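Local coordinates for protein alpha-fucosidase (Bifidobacterium bifidum, PDB 2EAB) that probably hydrolyses alpha-1,2-linked L-fucose from glycans, this chain being the catalytic portion of a larger calcium-binding glycoside hydrolase, at residues 68-73 / 180-185; 220-225 / 229-234; 241-246 / 302-307; 275-280 / 310-315. All coordinates share one frame; numbering follows the deposited sequence.

Contact 1: residues 68-73 / 180-185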
loop_
_atom_site.group_PDB
_atom_site.type_symbol
_atom_site.label_atom_id
_atom_site.label_comp_id
_atom_site.label_asym_id
_atom_site.label_seq_id
_atom_site.Cartn_x
_atom_site.Cartn_y
_atom_site.Cartn_z
ATOM N N SER A 68 12.288 22.766 -23.706
ATOM C CA SER A 68 11.379 23.439 -24.630
ATOM C C SER A 68 9.960 22.872 -24.593
ATOM O O SER A 68 9.015 23.595 -24.292
ATOM C CB SER A 68 11.934 23.424 -26.056
ATOM O OG SER A 68 11.137 24.231 -26.904
ATOM N N ARG A 69 9.805 21.589 -24.907
ATOM C CA ARG A 69 8.478 20.981 -24.859
ATOM C C ARG A 69 8.306 20.272 -23.524
ATOM O O ARG A 69 8.504 19.059 -23.402
ATOM C CB ARG A 69 8.221 20.053 -26.052
ATOM C CG ARG A 69 6.772 19.577 -26.144
ATOM C CD ARG A 69 6.428 19.084 -27.537
ATOM N NE ARG A 69 5.208 18.273 -27.559
ATOM C CZ ARG A 69 3.972 18.754 -27.677
ATOM N NH1 ARG A 69 3.752 20.061 -27.773
ATOM N NH2 ARG A 69 2.943 17.916 -27.695
ATOM N N GLU A 70 7.961 21.068 -22.521
ATOM C CA GLU A 70 7.738 20.561 -21.180
ATOM C C GLU A 70 6.518 19.645 -21.153
ATOM O O GLU A 70 5.548 19.851 -21.892
ATOM C CB GLU A 70 7.598 21.721 -20.193
ATOM C CG GLU A 70 7.167 21.340 -18.775
ATOM C CD GLU A 70 8.203 20.529 -17.992
ATOM O OE1 GLU A 70 8.624 19.453 -18.462
ATOM O OE2 GLU A 70 8.573 20.967 -16.879
ATOM N N ARG A 71 6.590 18.634 -20.295
ATOM C CA ARG A 71 5.572 17.603 -20.202
ATOM C C ARG A 71 5.319 17.256 -18.742
ATOM O O ARG A 71 6.261 17.031 -17.974
ATOM C CB ARG A 71 6.033 16.360 -20.965
ATOM C CG ARG A 71 5.022 15.231 -21.018
ATOM C CD ARG A 71 5.585 14.061 -21.791
ATOM N NE ARG A 71 4.677 12.918 -21.757
ATOM C CZ ARG A 71 4.901 11.747 -22.350
ATOM N NH1 ARG A 71 6.018 11.531 -23.039
ATOM N NH2 ARG A 71 3.999 10.779 -22.251
ATOM N N VAL A 72 4.040 17.233 -18.375
ATOM C CA VAL A 72 3.597 16.684 -17.098
ATOM C C VAL A 72 2.568 15.604 -17.404
ATOM O O VAL A 72 1.458 15.896 -17.846
ATOM C CB VAL A 72 2.985 17.764 -16.177
ATOM C CG1 VAL A 72 2.548 17.153 -14.846
ATOM C CG2 VAL A 72 3.969 18.907 -15.956
ATOM N N THR A 73 2.955 14.353 -17.197
ATOM C CA THR A 73 2.047 13.235 -17.411
ATOM C C THR A 73 0.951 13.303 -16.346
ATOM O O THR A 73 1.241 13.554 -15.172
ATOM C CB THR A 73 2.831 11.914 -17.411
ATOM O OG1 THR A 73 3.765 11.932 -18.503
ATOM C CG2 THR A 73 1.910 10.713 -17.556
ATOM N N ARG A 180 9.692 26.782 -13.237
ATOM C CA ARG A 180 8.414 26.093 -13.180
ATOM C C ARG A 180 8.252 25.472 -11.809
ATOM O O ARG A 180 9.212 24.967 -11.227
ATOM C CB ARG A 180 8.326 25.014 -14.259
ATOM C CG ARG A 180 8.628 25.525 -15.658
ATOM C CD ARG A 180 8.094 24.595 -16.716
ATOM N NE ARG A 180 9.066 23.571 -17.064
ATOM C CZ ARG A 180 9.853 23.612 -18.136
ATOM N NH1 ARG A 180 9.790 24.627 -18.988
ATOM N NH2 ARG A 180 10.700 22.629 -18.356
ATOM N N GLU A 181 7.028 25.530 -11.304
ATOM C CA GLU A 181 6.677 24.930 -10.031
ATOM C C GLU A 181 5.337 24.233 -10.190
ATOM O O GLU A 181 4.399 24.809 -10.737
ATOM C CB GLU A 181 6.585 26.000 -8.947
ATOM C CG GLU A 181 6.197 25.477 -7.580
ATOM C CD GLU A 181 5.736 26.585 -6.664
ATOM O OE1 GLU A 181 4.625 27.112 -6.880
ATOM O OE2 GLU A 181 6.480 26.924 -5.722
ATOM N N TYR A 182 5.260 22.997 -9.707
ATOM C CA TYR A 182 4.045 22.200 -9.814
ATOM C C TYR A 182 3.654 21.610 -8.471
ATOM O O TYR A 182 4.493 21.068 -7.758
ATOM C CB TYR A 182 4.243 21.038 -10.782
ATOM C CG TYR A 182 4.793 21.383 -12.140
ATOM C CD1 TYR A 182 3.946 21.800 -13.167
ATOM C CD2 TYR A 182 6.151 21.247 -12.416
ATOM C CE1 TYR A 182 4.442 22.101 -14.424
ATOM C CE2 TYR A 182 6.656 21.541 -13.672
ATOM C CZ TYR A 182 5.789 21.960 -14.668
ATOM O OH TYR A 182 6.268 22.242 -15.924
ATOM N N PHE A 183 2.370 21.695 -8.140
ATOM C CA PHE A 183 1.837 20.981 -6.981
ATOM C C PHE A 183 0.363 20.676 -7.177
ATOM O O PHE A 183 -0.285 21.243 -8.055
ATOM C CB PHE A 183 2.107 21.728 -5.658
ATOM C CG PHE A 183 1.485 23.098 -5.571
ATOM C CD1 PHE A 183 0.185 23.259 -5.104
ATOM C CD2 PHE A 183 2.216 24.231 -5.912
ATOM C CE1 PHE A 183 -0.388 24.527 -5.000
ATOM C CE2 PHE A 183 1.652 25.500 -5.816
ATOM C CZ PHE A 183 0.355 25.650 -5.355
ATOM N N ALA A 184 -0.151 19.743 -6.383
ATOM C CA ALA A 184 -1.569 19.417 -6.400
ATOM C C ALA A 184 -2.096 19.549 -4.988
ATOM O O ALA A 184 -1.708 18.794 -4.090
ATOM C CB ALA A 184 -1.804 18.019 -6.941
ATOM N N SER A 185 -2.964 20.535 -4.800
ATOM C CA SER A 185 -3.517 20.852 -3.502
ATOM C C SER A 185 -4.685 19.947 -3.155
ATOM O O SER A 185 -5.609 19.782 -3.953
ATOM C CB SER A 185 -3.984 22.302 -3.485
ATOM O OG SER A 185 -4.746 22.557 -2.323
#

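Contact 2: residues 220-225 / 229-234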
loop_
_atom_site.group_PDB
_atom_site.type_symbol
_atom_site.label_atom_id
_atom_site.label_comp_id
_atom_site.label_asym_id
_atom_site.label_seq_id
_atom_site.Cartn_x
_atom_site.Cartn_y
_atom_site.Cartn_z
ATOM N N GLU A 220 -15.432 12.940 -27.629
ATOM C CA GLU A 220 -14.454 13.837 -27.021
ATOM C C GLU A 220 -14.327 15.138 -27.802
ATOM O O GLU A 220 -14.262 15.130 -29.034
ATOM C CB GLU A 220 -13.073 13.194 -26.890
ATOM C CG GLU A 220 -12.137 14.042 -26.031
ATOM C CD GLU A 220 -10.705 13.578 -26.058
ATOM O OE1 GLU A 220 -10.326 12.796 -25.162
ATOM O OE2 GLU A 220 -9.953 13.998 -26.964
ATOM N N THR A 221 -14.302 16.250 -27.074
ATOM C CA THR A 221 -14.016 17.555 -27.658
ATOM C C THR A 221 -12.948 18.281 -26.846
ATOM O O THR A 221 -12.822 18.077 -25.629
ATOM C CB THR A 221 -15.277 18.448 -27.746
ATOM O OG1 THR A 221 -15.815 18.655 -26.436
ATOM C CG2 THR A 221 -16.337 17.812 -28.635
ATOM N N THR A 222 -12.168 19.107 -27.539
ATOM C CA THR A 222 -11.231 20.028 -26.910
ATOM C C THR A 222 -11.592 21.424 -27.383
ATOM O O THR A 222 -11.564 21.710 -28.588
ATOM C CB THR A 222 -9.776 19.726 -27.296
ATOM O OG1 THR A 222 -9.451 18.384 -26.923
ATOM C CG2 THR A 222 -8.821 20.680 -26.595
ATOM N N THR A 223 -11.949 22.288 -26.440
ATOM C CA THR A 223 -12.412 23.626 -26.782
ATOM C C THR A 223 -11.815 24.680 -25.865
ATOM O O THR A 223 -11.451 24.401 -24.715
ATOM C CB THR A 223 -13.953 23.737 -26.732
ATOM O OG1 THR A 223 -14.420 23.302 -25.451
ATOM C CG2 THR A 223 -14.609 22.899 -27.826
ATOM N N VAL A 224 -11.719 25.895 -26.398
ATOM C CA VAL A 224 -11.226 27.046 -25.661
ATOM C C VAL A 224 -12.339 28.082 -25.531
ATOM O O VAL A 224 -13.029 28.398 -26.508
ATOM C CB VAL A 224 -9.997 27.676 -26.363
ATOM C CG1 VAL A 224 -9.625 29.014 -25.733
ATOM C CG2 VAL A 224 -8.810 26.725 -26.331
ATOM N N LYS A 225 -12.522 28.591 -24.317
ATOM C CA LYS A 225 -13.379 29.747 -24.084
ATOM C C LYS A 225 -12.673 30.666 -23.101
ATOM O O LYS A 225 -12.445 30.298 -21.943
ATOM C CB LYS A 225 -14.758 29.335 -23.560
ATOM C CG LYS A 225 -15.755 30.492 -23.472
ATOM C CD LYS A 225 -17.147 30.019 -23.090
ATOM C CE LYS A 225 -18.120 31.184 -22.948
ATOM N NZ LYS A 225 -18.479 31.795 -24.261
ATOM N N LEU A 229 -9.051 26.083 -21.237
ATOM C CA LEU A 229 -9.043 24.952 -22.155
ATOM C C LEU A 229 -9.781 23.782 -21.506
ATOM O O LEU A 229 -9.497 23.428 -20.357
ATOM C CB LEU A 229 -7.597 24.549 -22.457
ATOM C CG LEU A 229 -7.330 23.293 -23.290
ATOM C CD1 LEU A 229 -7.667 23.533 -24.749
ATOM C CD2 LEU A 229 -5.883 22.854 -23.148
ATOM N N THR A 230 -10.725 23.196 -22.237
ATOM C CA THR A 230 -11.513 22.074 -21.733
ATOM C C THR A 230 -11.390 20.866 -22.648
ATOM O O THR A 230 -11.608 20.966 -23.861
ATOM C CB THR A 230 -13.007 22.442 -21.595
ATOM O OG1 THR A 230 -13.148 23.559 -20.711
ATOM C CG2 THR A 230 -13.821 21.263 -21.054
ATOM N N VAL A 231 -11.042 19.725 -22.059
ATOM C CA VAL A 231 -11.088 18.445 -22.757
ATOM C C VAL A 231 -12.118 17.586 -22.040
ATOM O O VAL A 231 -12.024 17.385 -20.825
ATOM C CB VAL A 231 -9.711 17.732 -22.756
ATOM C CG1 VAL A 231 -9.771 16.438 -23.559
ATOM C CG2 VAL A 231 -8.621 18.652 -23.307
ATOM N N LYS A 232 -13.111 17.098 -22.776
ATOM C CA LYS A 232 -14.169 16.311 -22.163
ATOM C C LYS A 232 -14.700 15.278 -23.136
ATOM O O LYS A 232 -14.676 15.484 -24.352
ATOM C CB LYS A 232 -15.300 17.214 -21.664
ATOM C CG LYS A 232 -16.003 18.006 -22.761
ATOM C CD LYS A 232 -16.963 19.035 -22.197
ATOM C CE LYS A 232 -17.654 19.791 -23.319
ATOM N NZ LYS A 232 -18.453 20.939 -22.811
ATOM N N GLY A 233 -15.173 14.163 -22.598
ATOM C CA GLY A 233 -15.720 13.093 -23.414
ATOM C C GLY A 233 -16.192 11.961 -22.531
ATOM O O GLY A 233 -16.407 12.152 -21.330
ATOM N N ALA A 234 -16.352 10.784 -23.126
ATOM C CA ALA A 234 -16.720 9.584 -22.382
ATOM C C ALA A 234 -15.817 8.446 -22.821
ATOM O O ALA A 234 -15.427 8.370 -23.991
ATOM C CB ALA A 234 -18.182 9.226 -22.618
HETATM O O HOH W 1 -14.387 20.537 -24.882
HETATM O O HOH W 2 -17.608 16.551 -25.649
HETATM O O HOH W 3 -15.780 22.412 -23.566
#

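Contact 3: residues 241-246 / 302-307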
loop_
_atom_site.group_PDB
_atom_site.type_symbol
_atom_site.label_atom_id
_atom_site.label_comp_id
_atom_site.label_asym_id
_atom_site.label_seq_id
_atom_site.Cartn_x
_atom_site.Cartn_y
_atom_site.Cartn_z
ATOM N N LEU A 241 -17.835 9.321 -17.866
ATOM C CA LEU A 241 -17.624 10.700 -18.304
ATOM C C LEU A 241 -16.337 11.242 -17.724
ATOM O O LEU A 241 -16.018 10.980 -16.568
ATOM C CB LEU A 241 -18.780 11.601 -17.872
ATOM C CG LEU A 241 -20.186 11.206 -18.323
ATOM C CD1 LEU A 241 -21.221 12.114 -17.685
ATOM C CD2 LEU A 241 -20.302 11.246 -19.840
ATOM N N TYR A 242 -15.600 11.998 -18.528
ATOM C CA TYR A 242 -14.387 12.650 -18.049
ATOM C C TYR A 242 -14.314 14.094 -18.533
ATOM O O TYR A 242 -14.825 14.432 -19.606
ATOM C CB TYR A 242 -13.128 11.864 -18.436
ATOM C CG TYR A 242 -12.883 11.725 -19.924
ATOM C CD1 TYR A 242 -12.167 12.696 -20.628
ATOM C CD2 TYR A 242 -13.347 10.612 -20.624
ATOM C CE1 TYR A 242 -11.934 12.569 -21.999
ATOM C CE2 TYR A 242 -13.116 10.476 -21.989
ATOM C CZ TYR A 242 -12.412 11.453 -22.668
ATOM O OH TYR A 242 -12.199 11.296 -24.017
ATOM N N ASN A 243 -13.670 14.934 -17.731
ATOM C CA ASN A 243 -13.579 16.361 -17.992
ATOM C C ASN A 243 -12.334 16.900 -17.302
ATOM O O ASN A 243 -12.139 16.686 -16.101
ATOM C CB ASN A 243 -14.844 17.062 -17.470
ATOM C CG ASN A 243 -14.911 18.540 -17.843
ATOM O OD1 ASN A 243 -14.099 19.344 -17.394
ATOM N ND2 ASN A 243 -15.908 18.902 -18.646
ATOM N N SER A 244 -11.483 17.573 -18.068
ATOM C CA SER A 244 -10.352 18.289 -17.495
ATOM C C SER A 244 -10.312 19.712 -18.034
ATOM O O SER A 244 -10.706 19.970 -19.179
ATOM C CB SER A 244 -9.036 17.567 -17.778
ATOM O OG SER A 244 -8.683 17.640 -19.149
ATOM N N GLN A 245 -9.847 20.632 -17.193
ATOM C CA GLN A 245 -9.785 22.046 -17.549
ATOM C C GLN A 245 -8.506 22.685 -17.056
ATOM O O GLN A 245 -8.037 22.383 -15.953
ATOM C CB GLN A 245 -10.996 22.798 -16.993
ATOM C CG GLN A 245 -12.304 22.377 -17.642
ATOM C CD GLN A 245 -13.521 23.041 -17.055
ATOM O OE1 GLN A 245 -13.515 24.232 -16.735
ATOM N NE2 GLN A 245 -14.594 22.270 -16.925
ATOM N N ILE A 246 -7.945 23.555 -17.895
ATOM C CA ILE A 246 -6.785 24.363 -17.542
ATOM C C ILE A 246 -7.172 25.828 -17.683
ATOM O O ILE A 246 -7.513 26.290 -18.777
ATOM C CB ILE A 246 -5.547 24.068 -18.429
ATOM C CG1 ILE A 246 -5.187 22.573 -18.386
ATOM C CG2 ILE A 246 -4.369 24.971 -18.020
ATOM C CD1 ILE A 246 -3.922 22.191 -19.147
ATOM N N THR A 302 -19.585 21.770 -15.178
ATOM C CA THR A 302 -19.829 22.871 -14.247
ATOM C C THR A 302 -19.007 22.682 -12.971
ATOM O O THR A 302 -18.405 23.631 -12.462
ATOM C CB THR A 302 -21.336 22.973 -13.926
ATOM O OG1 THR A 302 -22.054 23.228 -15.140
ATOM C CG2 THR A 302 -21.631 24.093 -12.923
ATOM N N ARG A 303 -18.967 21.445 -12.481
ATOM C CA ARG A 303 -18.236 21.106 -11.265
ATOM C C ARG A 303 -16.735 21.368 -11.406
ATOM O O ARG A 303 -16.129 22.010 -10.545
ATOM C CB ARG A 303 -18.512 19.647 -10.892
ATOM C CG ARG A 303 -17.739 19.150 -9.688
ATOM C CD ARG A 303 -18.401 17.946 -9.048
ATOM N NE ARG A 303 -18.519 16.758 -9.904
ATOM C CZ ARG A 303 -17.569 15.838 -10.073
ATOM N NH1 ARG A 303 -16.377 15.974 -9.499
ATOM N NH2 ARG A 303 -17.815 14.777 -10.832
ATOM N N VAL A 304 -16.145 20.881 -12.493
ATOM C CA VAL A 304 -14.719 21.073 -12.743
ATOM C C VAL A 304 -14.397 22.555 -12.959
ATOM O O VAL A 304 -13.387 23.051 -12.463
ATOM C CB VAL A 304 -14.231 20.210 -13.928
ATOM C CG1 VAL A 304 -12.778 20.517 -14.266
ATOM C CG2 VAL A 304 -14.390 18.722 -13.598
ATOM N N ALA A 305 -15.274 23.259 -13.674
ATOM C CA ALA A 305 -15.101 24.698 -13.904
ATOM C C ALA A 305 -15.041 25.482 -12.597
ATOM O O ALA A 305 -14.234 26.406 -12.453
ATOM C CB ALA A 305 -16.212 25.236 -14.798
ATOM N N LYS A 306 -15.885 25.103 -11.644
ATOM C CA LYS A 306 -15.936 25.782 -10.354
ATOM C C LYS A 306 -14.667 25.534 -9.538
ATOM O O LYS A 306 -14.238 26.406 -8.782
ATOM C CB LYS A 306 -17.179 25.357 -9.572
ATOM C CG LYS A 306 -17.477 26.212 -8.350
ATOM C CD LYS A 306 -18.733 25.738 -7.640
ATOM C CE LYS A 306 -19.092 26.639 -6.470
ATOM N NZ LYS A 306 -18.095 26.555 -5.373
ATOM N N VAL A 307 -14.066 24.352 -9.689
ATOM C CA VAL A 307 -12.809 24.051 -9.002
ATOM C C VAL A 307 -11.724 25.044 -9.415
ATOM O O VAL A 307 -11.083 25.655 -8.559
ATOM C CB VAL A 307 -12.316 22.602 -9.249
ATOM C CG1 VAL A 307 -10.944 22.392 -8.620
ATOM C CG2 VAL A 307 -13.308 21.595 -8.690
#

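Contact 4: residues 275-280 / 310-315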
loop_
_atom_site.group_PDB
_atom_site.type_symbol
_atom_site.label_atom_id
_atom_site.label_comp_id
_atom_site.label_asym_id
_atom_site.label_seq_id
_atom_site.Cartn_x
_atom_site.Cartn_y
_atom_site.Cartn_z
ATOM N N THR A 275 0.015 31.684 -13.735
ATOM C CA THR A 275 -0.420 30.545 -12.931
ATOM C C THR A 275 -1.473 29.769 -13.705
ATOM O O THR A 275 -2.450 30.344 -14.194
ATOM C CB THR A 275 -0.993 30.978 -11.564
ATOM O OG1 THR A 275 -0.064 31.849 -10.910
ATOM C CG2 THR A 275 -1.257 29.760 -10.667
ATOM N N LEU A 276 -1.248 28.465 -13.831
ATOM C CA LEU A 276 -2.221 27.555 -14.414
ATOM C C LEU A 276 -2.933 26.818 -13.296
ATOM O O LEU A 276 -2.291 26.305 -12.379
ATOM C CB LEU A 276 -1.533 26.545 -15.332
ATOM C CG LEU A 276 -1.295 26.900 -16.804
ATOM C CD1 LEU A 276 -0.591 28.240 -17.008
ATOM C CD2 LEU A 276 -0.523 25.779 -17.482
ATOM N N TYR A 277 -4.258 26.792 -13.368
ATOM C CA TYR A 277 -5.070 25.985 -12.470
ATOM C C TYR A 277 -5.680 24.850 -13.274
ATOM O O TYR A 277 -6.372 25.080 -14.272
ATOM C CB TYR A 277 -6.152 26.833 -11.804
ATOM C CG TYR A 277 -5.587 27.904 -10.902
ATOM C CD1 TYR A 277 -5.180 27.602 -9.599
ATOM C CD2 TYR A 277 -5.439 29.214 -11.355
ATOM C CE1 TYR A 277 -4.649 28.582 -8.766
ATOM C CE2 TYR A 277 -4.908 30.200 -10.528
ATOM C CZ TYR A 277 -4.521 29.876 -9.236
ATOM O OH TYR A 277 -3.993 30.845 -8.417
ATOM N N ILE A 278 -5.399 23.628 -12.836
ATOM C CA ILE A 278 -5.779 22.427 -13.569
ATOM C C ILE A 278 -6.650 21.553 -12.679
ATOM O O ILE A 278 -6.267 21.219 -11.552
ATOM C CB ILE A 278 -4.532 21.630 -14.026
ATOM C CG1 ILE A 278 -3.618 22.505 -14.897
ATOM C CG2 ILE A 278 -4.948 20.368 -14.777
ATOM C CD1 ILE A 278 -2.150 22.431 -14.520
ATOM N N ALA A 279 -7.827 21.192 -13.180
ATOM C CA ALA A 279 -8.710 20.283 -12.459
ATOM C C ALA A 279 -9.235 19.212 -13.398
ATOM O O ALA A 279 -9.268 19.402 -14.616
ATOM C CB ALA A 279 -9.857 21.040 -11.818
ATOM N N ALA A 280 -9.646 18.081 -12.828
ATOM C CA ALA A 280 -10.208 16.991 -13.607
ATOM C C ALA A 280 -11.139 16.169 -12.741
ATOM O O ALA A 280 -10.977 16.111 -11.516
ATOM C CB ALA A 280 -9.109 16.117 -14.178
ATOM N N ASP A 310 -12.761 28.770 -8.366
ATOM C CA ASP A 310 -12.593 28.974 -6.927
ATOM C C ASP A 310 -11.125 29.141 -6.546
ATOM O O ASP A 310 -10.787 29.986 -5.713
ATOM C CB ASP A 310 -13.205 27.820 -6.124
ATOM C CG ASP A 310 -14.728 27.883 -6.049
ATOM O OD1 ASP A 310 -15.325 28.933 -6.373
ATOM O OD2 ASP A 310 -15.337 26.866 -5.651
ATOM N N ALA A 311 -10.261 28.334 -7.161
ATOM C CA ALA A 311 -8.825 28.400 -6.909
ATOM C C ALA A 311 -8.236 29.731 -7.382
ATOM O O ALA A 311 -7.498 30.389 -6.642
ATOM C CB ALA A 311 -8.118 27.228 -7.572
ATOM N N ALA A 312 -8.578 30.125 -8.609
ATOM C CA ALA A 312 -8.112 31.391 -9.172
ATOM C C ALA A 312 -8.566 32.575 -8.323
ATOM O O ALA A 312 -7.806 33.526 -8.121
ATOM C CB ALA A 312 -8.596 31.541 -10.596
ATOM N N ASN A 313 -9.797 32.503 -7.821
ATOM C CA ASN A 313 -10.346 33.545 -6.956
ATOM C C ASN A 313 -9.551 33.709 -5.663
ATOM O O ASN A 313 -9.342 34.833 -5.196
ATOM C CB ASN A 313 -11.822 33.277 -6.649
ATOM C CG ASN A 313 -12.730 33.502 -7.854
ATOM O OD1 ASN A 313 -12.298 33.981 -8.906
ATOM N ND2 ASN A 313 -13.999 33.148 -7.697
ATOM N N LYS A 314 -9.103 32.588 -5.097
ATOM C CA LYS A 314 -8.239 32.609 -3.914
ATOM C C LYS A 314 -6.849 33.152 -4.234
ATOM O O LYS A 314 -6.250 33.864 -3.423
ATOM C CB LYS A 314 -8.133 31.212 -3.295
ATOM C CG LYS A 314 -9.362 30.813 -2.511
ATOM C CD LYS A 314 -9.148 29.528 -1.736
ATOM C CE LYS A 314 -10.441 29.096 -1.069
ATOM N NZ LYS A 314 -10.295 27.839 -0.286
ATOM N N GLY A 315 -6.343 32.815 -5.416
ATOM C CA GLY A 315 -5.049 33.311 -5.871
ATOM C C GLY A 315 -3.893 32.401 -5.514
ATOM O O GLY A 315 -3.975 31.607 -4.568
#

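Contact 1: residues 68-73 / 180-185
The first torsions aim Glu70 and Tyr182 at each other: CG of Glu70 is set opposite its backbone N (chi1 172°), with a bend at chi2, while CG of Tyr182 is folded back beside its own N (chi1 -51°). The two side chains approach from opposite directions, and the carboxylate oxygen OE2 arrives at the edge of the tyrosine ring, near its plane. Tyr182 OH donates to Glu70 OE2 over 2.8 Å, reaching the anti side of the carboxylate 33° out of its plane. The same oxygen forms a salt bridge with Arg180 NE at 2.7 Å, although the N-H is poorly aimed and the hydrogen bond is weak. The guanidinium and carboxylate planes are steeply inclined, and Glu70 CG lies over one guanidinium face, offset toward its rim.

These groups fill the space between the two facing sheets of the N-terminal beta-sandwich domain. Strand 69-76 belongs to one sheet and strand 176-185 to the other, and their segments run nearly parallel with axes 10.9 Å apart. Two residues along each strand from Glu70 and Arg180, Val72 CG2 sits over the face of the Tyr182 ring, 4.0 Å from its centroid, in a CH-pi contact that comes closest at CE1 (3.6 Å from Val72 CG2). The other carboxylate oxygen, Glu70 OE1, accepts Arg71 N at 2.9 Å and also Glu66 N.

Contact 2: residues 220-225 / 229-234
Thr221 with Lys232 and Thr223 with Thr230 form the hydrogen-bonded pairs of a beta hairpin made by strands 217-225 and 228-235, at one edge of the large antiparallel sheet of the N-terminal domain. Each pair is joined by two backbone bonds, the shortest being Thr230 N to Thr223 O at 2.8 Å.

Glu220 leans from the edge strand across its partner. Its CB lies 3.8 Å from Lys232 O, and CG approaches the same Lys232 O to 3.4 Å. The extended chain then carries CD over the methyl Val231 CG1, at 3.9 Å; of the carboxylate, OE1 is bonded to Tyr242 OH on the next strand and to Thr211 OG1. At its root, Glu220 CA packs so closely on Gly233 that a side chain there would collide with it.

On the face bearing Thr222, Val224, Leu229 and Val231, Leu229 CD1 fits between Thr222 CG2 and Val224 CG2. The opposite face is wetter: Thr221 OG1, held between its own N and carbonyl carbon (chi1 60°), lies 2.8 Å from a water that donates a hydrogen bond to Thr230 O at 3.0 Å.

Contact 3: residues 241-246 / 302-307
Val304 and Ala305 of the helix meet Asn243 and Gln245 of the strand entirely by van der Waals contact; no hydrogen bond joins residues 241-246 to 302-307. Val304 packs against the linked pair of amides, its CB 3.6 Å from Asn243 OD1 and 3.7 Å from Gln245 NE2, with CG1 against the stem of Gln245. The other end of that amide reaches further along the helix, where Gln245 OE1 rests 3.3 Å from Ala305 CA, beside the methyl.

Polar bonds fix the amides to each other and to Asn301 of the helix. Gln245 NE2 donates to Asn243 OD1 at 3.0 Å, almost straight (165°) and close to the Gln245 amide plane, and NE2 is also bonded to Asn301 O. Asn243 ND2 in turn reaches Asn301 OD1. With CG of Gln245 beside its backbone N (chi1 -67°) and the chain extended beyond, its amide is directed to the helix. An alanine in place of Gln245 is likely to deprive Asn243 OD1 and Asn301 O of the side-chain donor they share and open a gap beside Val304.

Helix 297-314, consistent with the helical linker of family 95 enzymes, lies along the outer face of the sheet, and residues 302-307 run at 26° to residues 241-246. Strand 241-250 runs between strands 228-235 and 273-282, so Val304 also rests on Ala281, while Thr230 packs beside Gln245.

Contact 4: residues 275-280 / 310-315
Tyr277 of strand 273-282 faces the last turn of helix 297-314, its CA 7.0 Å from that of Ala312, and Gly315, whose positive phi (92°) leaves no room for a CB beside the Lys314 carbonyl oxygen, is the first residue to leave the helical path, though Gly315 N still bonds to Ala311 O at 3.0 Å.

From the strand, Tyr277 alone makes the contact. Turned with CG beside its own backbone N (chi1 -64°), its ring presents one face to the helix backbone. Ala312 N lies above the ring centre, and Ala312 CA makes a CH-pi contact 4.0 Å from the centroid, 26° off the ring normal. The alanine methyls meet opposite parts of the ring's rim: Ala311 CB touches Tyr277 CD1 at 3.6 Å, and Ala312 CB approaches Tyr277 CE2 at 3.9 Å. The phenolic OH passes the glycine, with Tyr277 OH 3.3 Å from Gly315 C. Replacing Tyr277 with a serine would probably open a gap beneath Ala311 and Ala312 and leave the helix end without the ring that covers it.

Around the ring, Val308 of the same helix and Val192 of strand 190-197 add further apolar cover, and Tyr316 of helix 316-331 also touches it. Because the helix offers two methyls and bare backbone, with no hydrogen bond across, the contact between these two segments rests on the CH-pi approach and apolar packing: small residues let the aromatic face come right up to the peptide chain.

In the fold
Three of the contacts follow one another across the nine-stranded sheet of the N-terminal domain. Contacts 2 and 3, centres 10 Å apart, are joined through neighbouring strands by the backbone pair Val231 O and Ser244 N (2.8 Å), with the Glu220 carboxylate and Tyr242 hydroxyl as a second link. Contacts 3 and 4, centres 11 Å apart, share helix 297-314 and meet at Gln245 N and Ala279 O (2.9 Å); Val307 also packs on Ala279 between them. Contact 1 uses the same sheet but links it to the second sheet of the sandwich; its centre is 14 Å from that of contact 4 and 20 Å from that of contact 2. All four lie away from the known calcium sites.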